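Local coordinates for protein putative citrate lyase, alfa subunit (Streptococcus mutans, PDB 2HJ0) that is probably an alpha subunit of citrate lyase, of the CitF family, with an alpha/beta architecture built round two large mixed beta-sheets, at residues V83-A88 / I110-N115. Sequence-based numbering, arbitrary orientation.
Sequences VLDEIA and IDHIKN
With CG anti to its own carbonyl carbon (chi1 -63°) and the ring turned about the next bond (chi2 -60°), the imidazole of His-112 reaches from helix 109-114 to the wall of helix 79-89, where Ala-88, Leu-84 and Asp-85 receive it. The two helices follow successive parallel strands, 66-69 and 95-99, of a Rossmann-like alpha/beta sheet, and they illustrate how neighbouring helices of such a layer can be bridged by one aromatic side chain set against small and aliphatic groups. The axes of the two short segments run in roughly the same direction, 31° apart, yet come no closer than 10.9 Å, and the His-112 side chain helps to fill the gap between them.

Ala-88 meets the ring at its edge, close to the ring plane, with its methyl CB 3.5 Å from ND1 of His-112. Leu-84 approaches differently, its CB lying over one face of the imidazole, 4.2 Å from NE2 of His-112. The Leu-84 side chain also packs on Ile-67 and Phe-69 of strand 66-69, while His-112 also touches Val-118 at the start of strand 118-123. This links the interhelical contact to the strands beneath it.

Asp-85 meets the ring mainly through CA; its carboxylate forms a salt bridge through OD1 to Lys-89, one turn further along its own helix. Its OD2 nevertheless stays 4.6 Å from NE2 of His-112, near enough that a modest electrostatic influence on the imidazole is possible, although no hydrogen bond joins the segments. The contact is one of van der Waals packing, and small, burying 153 Å² in all. On the Asp-85 side the ring comes in obliquely, CE1 of His-112 resting 3.8 Å from CA of Asp-85.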
ATOM      1  N   VAL A  83      -9.096  18.420 -16.659  1.00 27.30           N
ATOM      2  CA  VAL A  83      -9.863  17.248 -17.058  1.00 25.46           C
ATOM      3  C   VAL A  83     -11.312  17.591 -17.387  1.00 25.67           C
ATOM      4  O   VAL A  83     -11.777  17.353 -18.504  1.00 25.48           O
ATOM      5  CB  VAL A  83      -9.842  16.171 -15.955  1.00 24.50           C
ATOM      6  CG1 VAL A  83     -10.689  14.975 -16.359  1.00 23.09           C
ATOM      7  CG2 VAL A  83      -8.422  15.739 -15.697  1.00 23.56           C
ATOM      8  N   LEU A  84     -12.014  18.150 -16.407  1.00 25.37           N
ATOM      9  CA  LEU A  84     -13.411  18.530 -16.565  1.00 25.37           C
ATOM     10  C   LEU A  84     -13.667  19.294 -17.856  1.00 26.27           C
ATOM     11  O   LEU A  84     -14.568  18.960 -18.626  1.00 26.24           O
ATOM     12  CB  LEU A  84     -13.857  19.372 -15.368  1.00 23.41           C
ATOM     13  CG  LEU A  84     -14.795  18.673 -14.391  1.00 21.08           C
ATOM     14  CD1 LEU A  84     -14.334  17.265 -14.119  1.00 20.56           C
ATOM     15  CD2 LEU A  84     -14.862  19.480 -13.118  1.00 20.64           C
ATOM     16  N   ASP A  85     -12.866  20.319 -18.102  1.00 27.22           N
ATOM     17  CA  ASP A  85     -13.045  21.113 -19.304  1.00 27.90           C
ATOM     18  C   ASP A  85     -12.977  20.252 -20.557  1.00 28.04           C
ATOM     19  O   ASP A  85     -13.776  20.414 -21.478  1.00 29.32           O
ATOM     20  CB  ASP A  85     -11.996  22.217 -19.359  1.00 28.95           C
ATOM     21  CG  ASP A  85     -12.239  23.183 -20.487  1.00 31.34           C
ATOM     22  OD1 ASP A  85     -11.856  22.854 -21.634  1.00 32.31           O
ATOM     23  OD2 ASP A  85     -12.817  24.264 -20.224  1.00 32.92           O
ATOM     24  N   GLU A  86     -12.033  19.321 -20.593  1.00 27.76           N
ATOM     25  CA  GLU A  86     -11.907  18.451 -21.750  1.00 27.05           C
ATOM     26  C   GLU A  86     -13.118  17.521 -21.824  1.00 26.52           C
ATOM     27  O   GLU A  86     -13.555  17.141 -22.912  1.00 25.99           O
ATOM     28  CB  GLU A  86     -10.614  17.643 -21.663  1.00 28.24           C
ATOM     29  CG  GLU A  86     -10.244  16.940 -22.966  1.00 30.69           C
ATOM     30  CD  GLU A  86     -10.057  17.910 -24.127  1.00 31.68           C
ATOM     31  OE1 GLU A  86     -10.731  17.731 -25.168  1.00 32.02           O
ATOM     32  OE2 GLU A  86      -9.238  18.849 -23.997  1.00 33.37           O
ATOM     33  N   ILE A  87     -13.660  17.147 -20.668  1.00 25.58           N
ATOM     34  CA  ILE A  87     -14.835  16.287 -20.656  1.00 24.88           C
ATOM     35  C   ILE A  87     -15.976  17.086 -21.297  1.00 26.35           C
ATOM     36  O   ILE A  87     -16.710  16.572 -22.138  1.00 26.65           O
ATOM     37  CB  ILE A  87     -15.286  15.912 -19.222  1.00 23.92           C
ATOM     38  CG1 ILE A  87     -14.131  15.315 -18.417  1.00 23.42           C
ATOM     39  CG2 ILE A  87     -16.441  14.920 -19.298  1.00 23.06           C
ATOM     40  CD1 ILE A  87     -13.736  13.911 -18.815  1.00 23.57           C
ATOM     41  N   ALA A  88     -16.128  18.346 -20.894  1.00 25.48           N
ATOM     42  CA  ALA A  88     -17.193  19.168 -21.442  1.00 25.20           C
ATOM     43  C   ALA A  88     -17.025  19.307 -22.954  1.00 25.80           C
ATOM     44  O   ALA A  88     -17.960  19.065 -23.709  1.00 26.67           O
ATOM     45  CB  ALA A  88     -17.204  20.539 -20.773  1.00 23.90           C
ATOM     46  N   ILE A 110     -18.626  25.792 -11.870  1.00 18.04           N
ATOM     47  CA  ILE A 110     -19.962  26.369 -11.923  1.00 18.43           C
ATOM     48  C   ILE A 110     -20.632  26.216 -13.291  1.00 19.48           C
ATOM     49  O   ILE A 110     -21.742  25.687 -13.383  1.00 18.62           O
ATOM     50  CB  ILE A 110     -19.943  27.845 -11.493  1.00 18.63           C
ATOM     51  CG1 ILE A 110     -19.335  27.963 -10.093  1.00 16.31           C
ATOM     52  CG2 ILE A 110     -21.360  28.396 -11.469  1.00 17.99           C
ATOM     53  CD1 ILE A 110     -19.176  29.374  -9.619  1.00 15.50           C
ATOM     54  N   ASP A 111     -19.964  26.651 -14.355  1.00 20.67           N
ATOM     55  CA  ASP A 111     -20.544  26.513 -15.686  1.00 22.40           C
ATOM     56  C   ASP A 111     -20.807  25.060 -16.060  1.00 23.07           C
ATOM     57  O   ASP A 111     -21.822  24.756 -16.687  1.00 24.38           O
ATOM     58  CB  ASP A 111     -19.650  27.136 -16.759  1.00 24.39           C
ATOM     59  CG  ASP A 111     -19.779  28.646 -16.826  1.00 26.86           C
ATOM     60  OD1 ASP A 111     -20.898  29.164 -16.632  1.00 29.36           O
ATOM     61  OD2 ASP A 111     -18.763  29.317 -17.090  1.00 28.19           O
ATOM     62  N   HIS A 112     -19.902  24.158 -15.691  1.00 23.16           N
ATOM     63  CA  HIS A 112     -20.092  22.741 -16.020  1.00 22.55           C
ATOM     64  C   HIS A 112     -21.346  22.189 -15.350  1.00 22.78           C
ATOM     65  O   HIS A 112     -21.934  21.209 -15.812  1.00 22.40           O
ATOM     66  CB  HIS A 112     -18.881  21.909 -15.578  1.00 22.65           C
ATOM     67  CG  HIS A 112     -17.608  22.272 -16.273  1.00 21.19           C
ATOM     68  ND1 HIS A 112     -17.455  22.183 -17.640  1.00 20.36           N
ATOM     69  CD2 HIS A 112     -16.426  22.725 -15.788  1.00 20.89           C
ATOM     70  CE1 HIS A 112     -16.234  22.568 -17.967  1.00 21.50           C
ATOM     71  NE2 HIS A 112     -15.589  22.902 -16.862  1.00 20.61           N
ATOM     72  N   ILE A 113     -21.738  22.820 -14.252  1.00 22.38           N
ATOM     73  CA  ILE A 113     -22.917  22.412 -13.517  1.00 23.14           C
ATOM     74  C   ILE A 113     -24.139  22.930 -14.264  1.00 23.43           C
ATOM     75  O   ILE A 113     -25.065  22.176 -14.565  1.00 23.62           O
ATOM     76  CB  ILE A 113     -22.898  22.985 -12.073  1.00 23.54           C
ATOM     77  CG1 ILE A 113     -21.721  22.384 -11.292  1.00 22.71           C
ATOM     78  CG2 ILE A 113     -24.211  22.683 -11.373  1.00 24.28           C
ATOM     79  CD1 ILE A 113     -21.602  22.874  -9.872  1.00 22.64           C
ATOM     80  N   LYS A 114     -24.130  24.219 -14.577  1.00 23.36           N
ATOM     81  CA  LYS A 114     -25.237  24.837 -15.296  1.00 22.39           C
ATOM     82  C   LYS A 114     -25.545  24.142 -16.625  1.00 22.94           C
ATOM     83  O   LYS A 114     -26.713  24.020 -17.008  1.00 23.25           O
ATOM     84  CB  LYS A 114     -24.935  26.318 -15.527  1.00 21.67           C
ATOM     85  CG  LYS A 114     -24.896  27.116 -14.242  1.00 22.72           C
ATOM     86  CD  LYS A 114     -24.568  28.573 -14.482  1.00 23.65           C
ATOM     87  CE  LYS A 114     -24.585  29.343 -13.166  1.00 24.18           C
ATOM     88  NZ  LYS A 114     -24.233  30.779 -13.363  1.00 24.44           N
ATOM     89  N   ASN A 115     -24.501  23.664 -17.307  1.00 22.57           N
ATOM     90  CA  ASN A 115     -24.652  22.990 -18.599  1.00 21.44           C
ATOM     91  C   ASN A 115     -24.832  21.479 -18.510  1.00 20.82           C
ATOM     92  O   ASN A 115     -24.758  20.771 -19.521  1.00 21.04           O
ATOM     93  CB  ASN A 115     -23.458  23.306 -19.498  1.00 21.90           C
ATOM     94  CG  ASN A 115     -23.317  24.785 -19.756  1.00 24.35           C
ATOM     95  OD1 ASN A 115     -24.320  25.475 -19.966  1.00 24.48           O
ATOM     96  ND2 ASN A 115     -22.073  25.292 -19.750  1.00 23.86           N
TER